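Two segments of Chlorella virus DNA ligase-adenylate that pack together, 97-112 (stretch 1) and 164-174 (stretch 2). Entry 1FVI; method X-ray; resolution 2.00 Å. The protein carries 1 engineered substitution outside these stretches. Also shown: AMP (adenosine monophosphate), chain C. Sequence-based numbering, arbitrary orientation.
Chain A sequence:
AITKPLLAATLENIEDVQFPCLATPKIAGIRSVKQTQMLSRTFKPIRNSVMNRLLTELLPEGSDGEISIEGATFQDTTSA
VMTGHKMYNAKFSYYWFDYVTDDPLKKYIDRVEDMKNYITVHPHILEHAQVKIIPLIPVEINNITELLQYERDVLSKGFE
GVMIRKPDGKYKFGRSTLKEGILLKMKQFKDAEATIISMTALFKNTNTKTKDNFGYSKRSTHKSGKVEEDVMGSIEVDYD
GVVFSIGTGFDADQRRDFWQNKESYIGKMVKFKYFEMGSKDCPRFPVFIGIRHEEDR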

ATOM      1  N   PHE A  97      -8.621   2.817  -6.077  1.00 22.03           N
ATOM      2  CA  PHE A  97      -8.468   1.478  -6.631  1.00 18.10           C
ATOM      3  C   PHE A  97      -9.645   0.850  -7.382  1.00 25.95           C
ATOM      4  O   PHE A  97      -9.478  -0.205  -8.008  1.00 24.41           O
ATOM      5  CB  PHE A  97      -7.901   0.513  -5.577  1.00 16.37           C
ATOM      6  CG  PHE A  97      -8.695   0.443  -4.301  1.00 21.06           C
ATOM      7  CD1 PHE A  97     -10.022  -0.030  -4.301  1.00 23.68           C
ATOM      8  CD2 PHE A  97      -8.087   0.737  -3.084  1.00 15.13           C
ATOM      9  CE1 PHE A  97     -10.725  -0.218  -3.107  1.00 16.98           C
ATOM     10  CE2 PHE A  97      -8.774   0.553  -1.872  1.00 19.29           C
ATOM     11  CZ  PHE A  97     -10.097   0.073  -1.879  1.00 20.13           C
ATOM     12  N   ASP A  98     -10.823   1.475  -7.314  1.00 22.04           N
ATOM     13  CA  ASP A  98     -11.986   0.956  -8.023  1.00 21.18           C
ATOM     14  C   ASP A  98     -12.934   2.066  -8.453  1.00 19.89           C
ATOM     15  O   ASP A  98     -12.903   3.169  -7.913  1.00 16.08           O
ATOM     16  CB  ASP A  98     -12.720  -0.117  -7.207  1.00 13.71           C
ATOM     17  CG  ASP A  98     -13.317  -1.214  -8.082  1.00 19.02           C
ATOM     18  OD1 ASP A  98     -13.355  -1.063  -9.324  1.00 22.73           O
ATOM     19  OD2 ASP A  98     -13.757  -2.240  -7.521  1.00 25.28           O
ATOM     20  N   TYR A  99     -13.785   1.739  -9.419  1.00 26.66           N
ATOM     21  CA  TYR A  99     -14.738   2.672 -10.013  1.00 25.43           C
ATOM     22  C   TYR A  99     -15.922   1.892 -10.557  1.00 21.43           C
ATOM     23  O   TYR A  99     -15.785   1.211 -11.581  1.00 25.03           O
ATOM     24  CB  TYR A  99     -14.056   3.370 -11.199  1.00 24.35           C
ATOM     25  CG  TYR A  99     -14.862   4.457 -11.873  1.00 26.26           C
ATOM     26  CD1 TYR A  99     -15.870   5.141 -11.185  1.00 20.37           C
ATOM     27  CD2 TYR A  99     -14.553   4.866 -13.173  1.00 29.18           C
ATOM     28  CE1 TYR A  99     -16.541   6.209 -11.766  1.00 27.88           C
ATOM     29  CE2 TYR A  99     -15.215   5.936 -13.764  1.00 28.40           C
ATOM     30  CZ  TYR A  99     -16.205   6.604 -13.051  1.00 35.52           C
ATOM     31  OH  TYR A  99     -16.838   7.690 -13.607  1.00 40.21           O
ATOM     32  N   VAL A 100     -17.081   1.998  -9.914  1.00 25.94           N
ATOM     33  CA  VAL A 100     -18.228   1.270 -10.430  1.00 35.02           C
ATOM     34  C   VAL A 100     -18.901   1.902 -11.644  1.00 50.14           C
ATOM     35  O   VAL A 100     -19.227   1.175 -12.567  1.00 61.83           O
ATOM     36  CB  VAL A 100     -19.238   0.846  -9.335  1.00 38.11           C
ATOM     37  CG1 VAL A 100     -20.554   0.300  -9.963  1.00 28.65           C
ATOM     38  CG2 VAL A 100     -18.622  -0.263  -8.508  1.00 28.43           C
ATOM     39  N   THR A 101     -19.071   3.226 -11.687  1.00 44.45           N
ATOM     40  CA  THR A 101     -19.705   3.879 -12.852  1.00 48.15           C
ATOM     41  C   THR A 101     -21.218   3.601 -12.872  1.00 45.94           C
ATOM     42  O   THR A 101     -22.021   4.501 -12.649  1.00 54.49           O
ATOM     43  CB  THR A 101     -19.005   3.449 -14.218  1.00 50.18           C
ATOM     44  OG1 THR A 101     -17.936   4.348 -14.525  1.00 61.02           O
ATOM     45  CG2 THR A 101     -19.961   3.414 -15.395  1.00 36.93           C
ATOM     46  N   ASP A 102     -21.597   2.349 -13.096  1.00 43.08           N
ATOM     47  CA  ASP A 102     -22.997   1.962 -13.122  1.00 41.14           C
ATOM     48  C   ASP A 102     -23.137   0.514 -12.685  1.00 39.86           C
ATOM     49  O   ASP A 102     -23.402   0.225 -11.516  1.00 41.39           O
ATOM     50  CB  ASP A 102     -23.577   2.147 -14.542  1.00 49.24           C
ATOM     51  CG  ASP A 102     -24.908   1.412 -14.751  1.00 49.63           C
ATOM     52  OD1 ASP A 102     -25.059   0.741 -15.792  1.00 55.60           O
ATOM     53  OD2 ASP A 102     -25.796   1.486 -13.876  1.00 52.72           O
ATOM     54  N   ASP A 103     -22.883  -0.378 -13.635  1.00 30.57           N
ATOM     55  CA  ASP A 103     -23.014  -1.812 -13.463  1.00 34.82           C
ATOM     56  C   ASP A 103     -21.906  -2.496 -12.674  1.00 33.48           C
ATOM     57  O   ASP A 103     -20.811  -2.691 -13.184  1.00 35.16           O
ATOM     58  CB  ASP A 103     -23.140  -2.445 -14.850  1.00 39.00           C
ATOM     59  CG  ASP A 103     -23.266  -3.946 -14.805  1.00 44.38           C
ATOM     60  OD1 ASP A 103     -22.618  -4.593 -15.652  1.00 60.28           O
ATOM     61  OD2 ASP A 103     -24.009  -4.474 -13.945  1.00 47.31           O
ATOM     62  N   PRO A 104     -22.201  -2.908 -11.424  1.00 37.62           N
ATOM     63  CA  PRO A 104     -21.222  -3.588 -10.565  1.00 36.90           C
ATOM     64  C   PRO A 104     -20.784  -4.938 -11.145  1.00 36.21           C
ATOM     65  O   PRO A 104     -19.742  -5.478 -10.773  1.00 32.40           O
ATOM     66  CB  PRO A 104     -21.979  -3.757  -9.243  1.00 32.51           C
ATOM     67  CG  PRO A 104     -23.416  -3.809  -9.672  1.00 40.72           C
ATOM     68  CD  PRO A 104     -23.475  -2.716 -10.709  1.00 32.30           C
ATOM     69  N   LEU A 105     -21.580  -5.473 -12.069  1.00 31.18           N
ATOM     70  CA  LEU A 105     -21.253  -6.739 -12.693  1.00 26.60           C
ATOM     71  C   LEU A 105     -20.168  -6.587 -13.746  1.00 20.66           C
ATOM     72  O   LEU A 105     -19.625  -7.582 -14.213  1.00 25.72           O
ATOM     73  CB  LEU A 105     -22.501  -7.397 -13.280  1.00 30.09           C
ATOM     74  CG  LEU A 105     -23.601  -7.737 -12.278  1.00 31.31           C
ATOM     75  CD1 LEU A 105     -24.744  -8.373 -13.028  1.00 22.93           C
ATOM     76  CD2 LEU A 105     -23.085  -8.677 -11.181  1.00 27.94           C
ATOM     77  N   LYS A 106     -19.858  -5.348 -14.135  1.00 24.52           N
ATOM     78  CA  LYS A 106     -18.786  -5.116 -15.099  1.00 24.13           C
ATOM     79  C   LYS A 106     -17.501  -5.710 -14.493  1.00 29.33           C
ATOM     80  O   LYS A 106     -17.235  -5.530 -13.306  1.00 31.22           O
ATOM     81  CB  LYS A 106     -18.599  -3.617 -15.355  1.00 25.92           C
ATOM     82  CG  LYS A 106     -17.353  -3.294 -16.176  1.00 26.55           C
ATOM     83  CD  LYS A 106     -17.076  -1.800 -16.277  1.00 37.38           C
ATOM     84  CE  LYS A 106     -18.037  -1.097 -17.219  1.00 41.24           C
ATOM     85  NZ  LYS A 106     -17.300  -0.419 -18.326  1.00 46.76           N
ATOM     86  N   LYS A 107     -16.739  -6.453 -15.292  1.00 31.24           N
ATOM     87  CA  LYS A 107     -15.497  -7.087 -14.823  1.00 30.80           C
ATOM     88  C   LYS A 107     -14.471  -6.105 -14.269  1.00 23.86           C
ATOM     89  O   LYS A 107     -14.275  -5.024 -14.825  1.00 22.46           O
ATOM     90  CB  LYS A 107     -14.861  -7.910 -15.945  1.00 24.26           C
ATOM     91  CG  LYS A 107     -15.787  -8.983 -16.507  1.00 29.66           C
ATOM     92  CD  LYS A 107     -15.083  -9.935 -17.463  1.00 39.73           C
ATOM     93  CE  LYS A 107     -14.566  -9.210 -18.692  1.00 64.16           C
ATOM     94  NZ  LYS A 107     -13.717 -10.095 -19.537  1.00 73.60           N
ATOM     95  N   TYR A 108     -13.796  -6.512 -13.195  1.00 19.86           N
ATOM     96  CA  TYR A 108     -12.776  -5.693 -12.542  1.00 16.12           C
ATOM     97  C   TYR A 108     -11.777  -5.006 -13.485  1.00 25.79           C
ATOM     98  O   TYR A 108     -11.545  -3.799 -13.351  1.00 26.56           O
ATOM     99  CB  TYR A 108     -12.031  -6.503 -11.472  1.00 22.75           C
ATOM    100  CG  TYR A 108     -10.828  -5.786 -10.893  1.00 25.04           C
ATOM    101  CD1 TYR A 108     -10.957  -4.524 -10.302  1.00 22.22           C
ATOM    102  CD2 TYR A 108      -9.557  -6.364 -10.957  1.00 19.96           C
ATOM    103  CE1 TYR A 108      -9.837  -3.858  -9.788  1.00 21.22           C
ATOM    104  CE2 TYR A 108      -8.438  -5.710 -10.450  1.00 23.32           C
ATOM    105  CZ  TYR A 108      -8.584  -4.462  -9.863  1.00 25.88           C
ATOM    106  OH  TYR A 108      -7.489  -3.832  -9.318  1.00 24.08           O
ATOM    107  N   ILE A 109     -11.178  -5.752 -14.416  1.00 24.23           N
ATOM    108  CA  ILE A 109     -10.230  -5.149 -15.357  1.00 22.35           C
ATOM    109  C   ILE A 109     -10.874  -3.992 -16.115  1.00 26.87           C
ATOM    110  O   ILE A 109     -10.207  -3.014 -16.461  1.00 24.16           O
ATOM    111  CB  ILE A 109      -9.751  -6.136 -16.458  1.00 34.42           C
ATOM    112  CG1 ILE A 109     -10.836  -7.162 -16.793  1.00 29.85           C
ATOM    113  CG2 ILE A 109      -8.410  -6.716 -16.129  1.00 31.23           C
ATOM    114  CD1 ILE A 109     -10.559  -7.917 -18.071  1.00 44.38           C
ATOM    115  N   ASP A 110     -12.158  -4.157 -16.430  1.00 20.64           N
ATOM    116  CA  ASP A 110     -12.917  -3.171 -17.177  1.00 16.59           C
ATOM    117  C   ASP A 110     -13.226  -1.911 -16.377  1.00 21.16           C
ATOM    118  O   ASP A 110     -13.199  -0.799 -16.917  1.00 26.16           O
ATOM    119  CB  ASP A 110     -14.188  -3.823 -17.711  1.00 25.51           C
ATOM    120  CG  ASP A 110     -13.894  -4.874 -18.775  1.00 30.74           C
ATOM    121  OD1 ASP A 110     -12.831  -4.777 -19.420  1.00 39.02           O
ATOM    122  OD2 ASP A 110     -14.712  -5.791 -18.975  1.00 32.75           O
ATOM    123  N   ARG A 111     -13.545  -2.079 -15.098  1.00 20.64           N
ATOM    124  CA  ARG A 111     -13.812  -0.931 -14.233  1.00 20.06           C
ATOM    125  C   ARG A 111     -12.501  -0.151 -14.071  1.00 25.98           C
ATOM    126  O   ARG A 111     -12.510   1.066 -14.004  1.00 23.83           O
ATOM    127  CB  ARG A 111     -14.356  -1.383 -12.867  1.00 20.38           C
ATOM    128  CG  ARG A 111     -15.651  -2.213 -12.961  1.00 23.31           C
ATOM    129  CD  ARG A 111     -16.388  -2.339 -11.630  1.00 20.66           C
ATOM    130  NE  ARG A 111     -15.558  -2.852 -10.544  1.00 21.00           N
ATOM    131  CZ  ARG A 111     -15.377  -4.141 -10.266  1.00 23.14           C
ATOM    132  NH1 ARG A 111     -15.968  -5.079 -10.990  1.00 24.72           N
ATOM    133  NH2 ARG A 111     -14.583  -4.494  -9.264  1.00 20.28           N
ATOM    134  N   VAL A 112     -11.378  -0.863 -14.018  1.00 23.40           N
ATOM    135  CA  VAL A 112     -10.074  -0.228 -13.894  1.00 28.77           C
ATOM    136  C   VAL A 112      -9.812   0.612 -15.143  1.00 29.63           C
ATOM    137  O   VAL A 112      -9.285   1.722 -15.047  1.00 30.48           O
ATOM    138  CB  VAL A 112      -8.946  -1.269 -13.719  1.00 25.22           C
ATOM    139  CG1 VAL A 112      -7.577  -0.599 -13.834  1.00 30.30           C
ATOM    140  CG2 VAL A 112      -9.078  -1.950 -12.373  1.00 20.76           C
ATOM    141  N   ILE A 164      -5.205  -9.176  -3.789  1.00 19.63           N
ATOM    142  CA  ILE A 164      -5.373  -9.979  -5.009  1.00 20.65           C
ATOM    143  C   ILE A 164      -6.809  -9.988  -5.587  1.00 21.64           C
ATOM    144  O   ILE A 164      -7.793 -10.186  -4.861  1.00 19.38           O
ATOM    145  CB  ILE A 164      -4.965 -11.450  -4.734  1.00 19.22           C
ATOM    146  CG1 ILE A 164      -3.546 -11.498  -4.158  1.00 26.69           C
ATOM    147  CG2 ILE A 164      -5.023 -12.261  -6.018  1.00 17.81           C
ATOM    148  CD1 ILE A 164      -3.209 -12.784  -3.448  1.00 34.54           C
ATOM    149  N   ARG A 165      -6.906  -9.829  -6.905  1.00 17.40           N
ATOM    150  CA  ARG A 165      -8.199  -9.833  -7.581  1.00 21.89           C
ATOM    151  C   ARG A 165      -8.197 -10.596  -8.897  1.00 23.53           C
ATOM    152  O   ARG A 165      -7.237 -10.524  -9.680  1.00 23.58           O
ATOM    153  CB  ARG A 165      -8.659  -8.404  -7.888  1.00 21.12           C
ATOM    154  CG  ARG A 165      -8.841  -7.483  -6.697  1.00 24.45           C
ATOM    155  CD  ARG A 165     -10.041  -6.583  -6.913  1.00 19.56           C
ATOM    156  NE  ARG A 165      -9.906  -5.285  -6.258  1.00 18.93           N
ATOM    157  CZ  ARG A 165     -10.870  -4.361  -6.219  1.00 20.87           C
ATOM    158  NH1 ARG A 165     -12.056  -4.586  -6.777  1.00 18.66           N
ATOM    159  NH2 ARG A 165     -10.624  -3.168  -5.698  1.00 18.32           N
ATOM    160  N   LYS A 166      -9.277 -11.338  -9.150  1.00 27.03           N
ATOM    161  CA  LYS A 166      -9.403 -12.012 -10.439  1.00 24.68           C
ATOM    162  C   LYS A 166      -9.876 -10.896 -11.405  1.00 23.53           C
ATOM    163  O   LYS A 166     -10.580  -9.965 -11.004  1.00 21.71           O
ATOM    164  CB  LYS A 166     -10.366 -13.214 -10.373  1.00 14.58           C
ATOM    165  CG  LYS A 166     -11.823 -12.907 -10.195  1.00 17.59           C
ATOM    166  CD  LYS A 166     -12.573 -14.213  -9.942  1.00 26.04           C
ATOM    167  CE  LYS A 166     -14.079 -14.072 -10.159  1.00 25.92           C
ATOM    168  NZ  LYS A 166     -14.858 -15.287  -9.737  1.00 19.25           N
ATOM    169  N   PRO A 167      -9.383 -10.915 -12.649  1.00 20.56           N
ATOM    170  CA  PRO A 167      -9.694  -9.944 -13.700  1.00 23.05           C
ATOM    171  C   PRO A 167     -11.175  -9.746 -13.970  1.00 24.98           C
ATOM    172  O   PRO A 167     -11.638  -8.624 -14.170  1.00 27.50           O
ATOM    173  CB  PRO A 167      -9.009 -10.545 -14.917  1.00 22.48           C
ATOM    174  CG  PRO A 167      -7.861 -11.268 -14.337  1.00 22.16           C
ATOM    175  CD  PRO A 167      -8.451 -11.939 -13.148  1.00 23.31           C
ATOM    176  N   ASP A 168     -11.907 -10.851 -13.983  1.00 27.12           N
ATOM    177  CA  ASP A 168     -13.334 -10.841 -14.263  1.00 30.04           C
ATOM    178  C   ASP A 168     -14.236 -10.607 -13.062  1.00 29.29           C
ATOM    179  O   ASP A 168     -15.459 -10.624 -13.193  1.00 31.09           O
ATOM    180  CB  ASP A 168     -13.736 -12.135 -14.985  1.00 31.96           C
ATOM    181  CG  ASP A 168     -13.454 -13.378 -14.164  1.00 47.12           C
ATOM    182  OD1 ASP A 168     -12.357 -13.463 -13.565  1.00 48.03           O
ATOM    183  OD2 ASP A 168     -14.327 -14.277 -14.127  1.00 50.75           O
ATOM    184  N   GLY A 169     -13.647 -10.340 -11.906  1.00 22.27           N
ATOM    185  CA  GLY A 169     -14.450 -10.108 -10.715  1.00 16.13           C
ATOM    186  C   GLY A 169     -15.402  -8.916 -10.762  1.00 21.99           C
ATOM    187  O   GLY A 169     -15.108  -7.848 -11.295  1.00 25.68           O
ATOM    188  N   LYS A 170     -16.556  -9.103 -10.149  1.00 22.36           N
ATOM    189  CA  LYS A 170     -17.580  -8.080 -10.092  1.00 25.15           C
ATOM    190  C   LYS A 170     -17.345  -7.285  -8.827  1.00 23.49           C
ATOM    191  O   LYS A 170     -16.487  -7.635  -8.012  1.00 24.26           O
ATOM    192  CB  LYS A 170     -18.962  -8.732  -9.969  1.00 32.71           C
ATOM    193  CG  LYS A 170     -19.071 -10.106 -10.611  1.00 60.56           C
ATOM    194  CD  LYS A 170     -18.485 -11.192  -9.716  1.00 61.75           C
ATOM    195  CE  LYS A 170     -17.698 -12.209 -10.512  1.00 38.83           C
ATOM    196  NZ  LYS A 170     -16.983 -13.110  -9.591  1.00 56.65           N
ATOM    197  N   TYR A 171     -18.102  -6.207  -8.665  1.00 23.91           N
ATOM    198  CA  TYR A 171     -18.024  -5.422  -7.447  1.00 26.02           C
ATOM    199  C   TYR A 171     -19.088  -6.036  -6.530  1.00 28.17           C
ATOM    200  O   TYR A 171     -20.289  -5.783  -6.691  1.00 28.00           O
ATOM    201  CB  TYR A 171     -18.320  -3.930  -7.697  1.00 18.80           C
ATOM    202  CG  TYR A 171     -17.975  -3.094  -6.490  1.00 18.98           C
ATOM    203  CD1 TYR A 171     -16.826  -2.306  -6.470  1.00 16.08           C
ATOM    204  CD2 TYR A 171     -18.749  -3.161  -5.328  1.00 19.86           C
ATOM    205  CE1 TYR A 171     -16.459  -1.609  -5.315  1.00 19.01           C
ATOM    206  CE2 TYR A 171     -18.380  -2.475  -4.178  1.00 18.41           C
ATOM    207  CZ  TYR A 171     -17.240  -1.702  -4.177  1.00 16.31           C
ATOM    208  OH  TYR A 171     -16.880  -1.028  -3.032  1.00 17.39           O
ATOM    209  N   LYS A 172     -18.643  -6.873  -5.603  1.00 24.22           N
ATOM    210  CA  LYS A 172     -19.539  -7.542  -4.668  1.00 22.23           C
ATOM    211  C   LYS A 172     -19.923  -6.642  -3.499  1.00 26.50           C
ATOM    212  O   LYS A 172     -19.061  -6.009  -2.887  1.00 23.39           O
ATOM    213  CB  LYS A 172     -18.884  -8.831  -4.143  1.00 28.91           C
ATOM    214  CG  LYS A 172     -19.787  -9.690  -3.256  1.00 28.49           C
ATOM    215  CD  LYS A 172     -19.076 -10.952  -2.821  1.00 29.70           C
ATOM    216  CE  LYS A 172     -19.903 -11.735  -1.823  1.00 27.04           C
ATOM    217  NZ  LYS A 172     -19.253 -13.009  -1.411  1.00 23.50           N
ATOM    218  N   PHE A 173     -21.219  -6.582  -3.191  1.00 22.37           N
ATOM    219  CA  PHE A 173     -21.695  -5.764  -2.075  1.00 25.66           C
ATOM    220  C   PHE A 173     -21.579  -6.625  -0.819  1.00 31.03           C
ATOM    221  O   PHE A 173     -22.570  -7.022  -0.216  1.00 32.73           O
ATOM    222  CB  PHE A 173     -23.139  -5.304  -2.316  1.00 16.89           C
ATOM    223  CG  PHE A 173     -23.323  -4.538  -3.606  1.00 24.47           C
ATOM    224  CD1 PHE A 173     -24.512  -4.612  -4.314  1.00 25.81           C
ATOM    225  CD2 PHE A 173     -22.318  -3.706  -4.089  1.00 24.78           C
ATOM    226  CE1 PHE A 173     -24.699  -3.854  -5.486  1.00 29.48           C
ATOM    227  CE2 PHE A 173     -22.490  -2.946  -5.257  1.00 24.39           C
ATOM    228  CZ  PHE A 173     -23.685  -3.021  -5.953  1.00 26.16           C
ATOM    229  N   GLY A 174     -20.338  -6.912  -0.437  1.00 33.38           N
ATOM    230  CA  GLY A 174     -20.077  -7.747   0.714  1.00 23.63           C
ATOM    231  C   GLY A 174     -18.678  -8.322   0.636  1.00 23.35           C
ATOM    232  O   GLY A 174     -17.893  -7.955  -0.245  1.00 25.96           O
TER
HETATM  233  P   AMP C 501      -5.817  -5.799   6.428  1.00 23.67           P
HETATM  234  O1P AMP C 501      -6.226  -7.054   7.055  1.00 21.05           O
HETATM  235  O3P AMP C 501      -5.985  -4.823   7.665  1.00 17.52           O
HETATM  236  O5' AMP C 501      -6.891  -5.311   5.494  1.00 18.40           O
HETATM  237  C5' AMP C 501      -6.776  -3.946   4.855  1.00 19.72           C
HETATM  238  C4' AMP C 501      -8.119  -3.316   4.561  1.00 24.34           C
HETATM  239  O4' AMP C 501      -7.870  -2.275   3.613  1.00 22.47           O
HETATM  240  C3' AMP C 501      -9.134  -4.280   3.905  1.00 20.20           C
HETATM  241  O3' AMP C 501     -10.481  -4.107   4.347  1.00 17.16           O
HETATM  242  C2' AMP C 501      -9.095  -3.937   2.455  1.00 21.56           C
HETATM  243  O2' AMP C 501     -10.370  -4.155   1.864  1.00 17.19           O
HETATM  244  C1' AMP C 501      -8.584  -2.485   2.418  1.00 18.64           C
HETATM  245  N9  AMP C 501      -7.679  -2.283   1.304  1.00 22.22           N
HETATM  246  C8  AMP C 501      -6.431  -1.709   1.414  1.00 12.72           C
HETATM  247  N7  AMP C 501      -5.846  -1.663   0.251  1.00 14.29           N
HETATM  248  C5  AMP C 501      -6.715  -2.218  -0.678  1.00 16.16           C
HETATM  249  C6  AMP C 501      -6.639  -2.438  -2.061  1.00 12.79           C
HETATM  250  N6  AMP C 501      -5.556  -2.097  -2.798  1.00 17.77           N
HETATM  251  N1  AMP C 501      -7.711  -3.017  -2.633  1.00 19.40           N
HETATM  252  C2  AMP C 501      -8.757  -3.348  -1.910  1.00 11.23           C
HETATM  253  N3  AMP C 501      -8.966  -3.200  -0.599  1.00 15.01           N
HETATM  254  C4  AMP C 501      -7.895  -2.614   0.011  1.00 17.68           C
HETATM  255  O   HOH W   1     -13.331  -2.074  -4.593  1.00 24.10           O
HETATM  256  O   HOH W   2     -13.590  -6.765  -8.196  1.00 17.37           O

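Stretch 1 leaves a β-strand at 97-99, crosses a loop and enters a helix at Y108, while stretch 2 leaves its own strand after R165 and turns alongside that loop. The chains run antiparallel where they are closest, with P104 opposite Y171, L105 opposite K170 and K107 opposite D168, and together they bury 745 Å².

At the start of stretch 1, F97 places one ring face over the adenine of AMP (CD2 to AMP C6, 3.6 Å), and its CD1 lies 3.5 Å from R165 NH2, at the edge of that guanidinium. D98 OD2 accepts from R165 NH1 at 3.0 Å in a salt bridge between the stretches and from R111 NH2, also at 3.0 Å, while OD1 takes R111 NE at 3.1 Å. One carboxylate thus serves both arginines, whose like charges approach to 3.5 Å between R111 NH2 and R165 NH1. Two waters help to hold this cluster: water 1 donates to D98 OD2 and accepts from R165 NH2, whereas water 2 accepts from both R111 NH2 and R165 NH1 and donates to K170 O.

V100 adds an apolar contact, its CG2 3.4 Å from Y171 CD1. The chain then swings out of reach through D103 before a type I turn, D103 to K106, brings it back. Within that turn P104 O receives Y171 N at 2.8 Å in a nearly linear hydrogen bond, and the proline ring packs against two aromatic residues, with CB 4.0 Å from Y171 CB and 3.8 Å from F173 CZ. L105 and K107 make peripheral contacts, the latter through CD, 3.6 Å from D168 CB.

K107 occupies the N-cap position, and the first turn of the helix meets the type I turn K166 to G169. Free amides at a helix start need acceptors, and stretch 2 supplies carbonyls: I109 N donates to P167 O at 2.9 Å with good geometry, and Y108 N makes a weak bond to G169 O at 2.7 Å. The aromatic ring of Y108 carries the guanidinium of R165 flat against it, planes 11° apart and centres 4.4 Å apart, with R165 CD 3.8 Å above the ring centroid.

R111 completes the junction. Its NH1 donates to G169 O at 2.9 Å and to K106 O at 2.7 Å, so this guanidinium ties the second turn to the first as well as to D98, while one face lies against Y171 N.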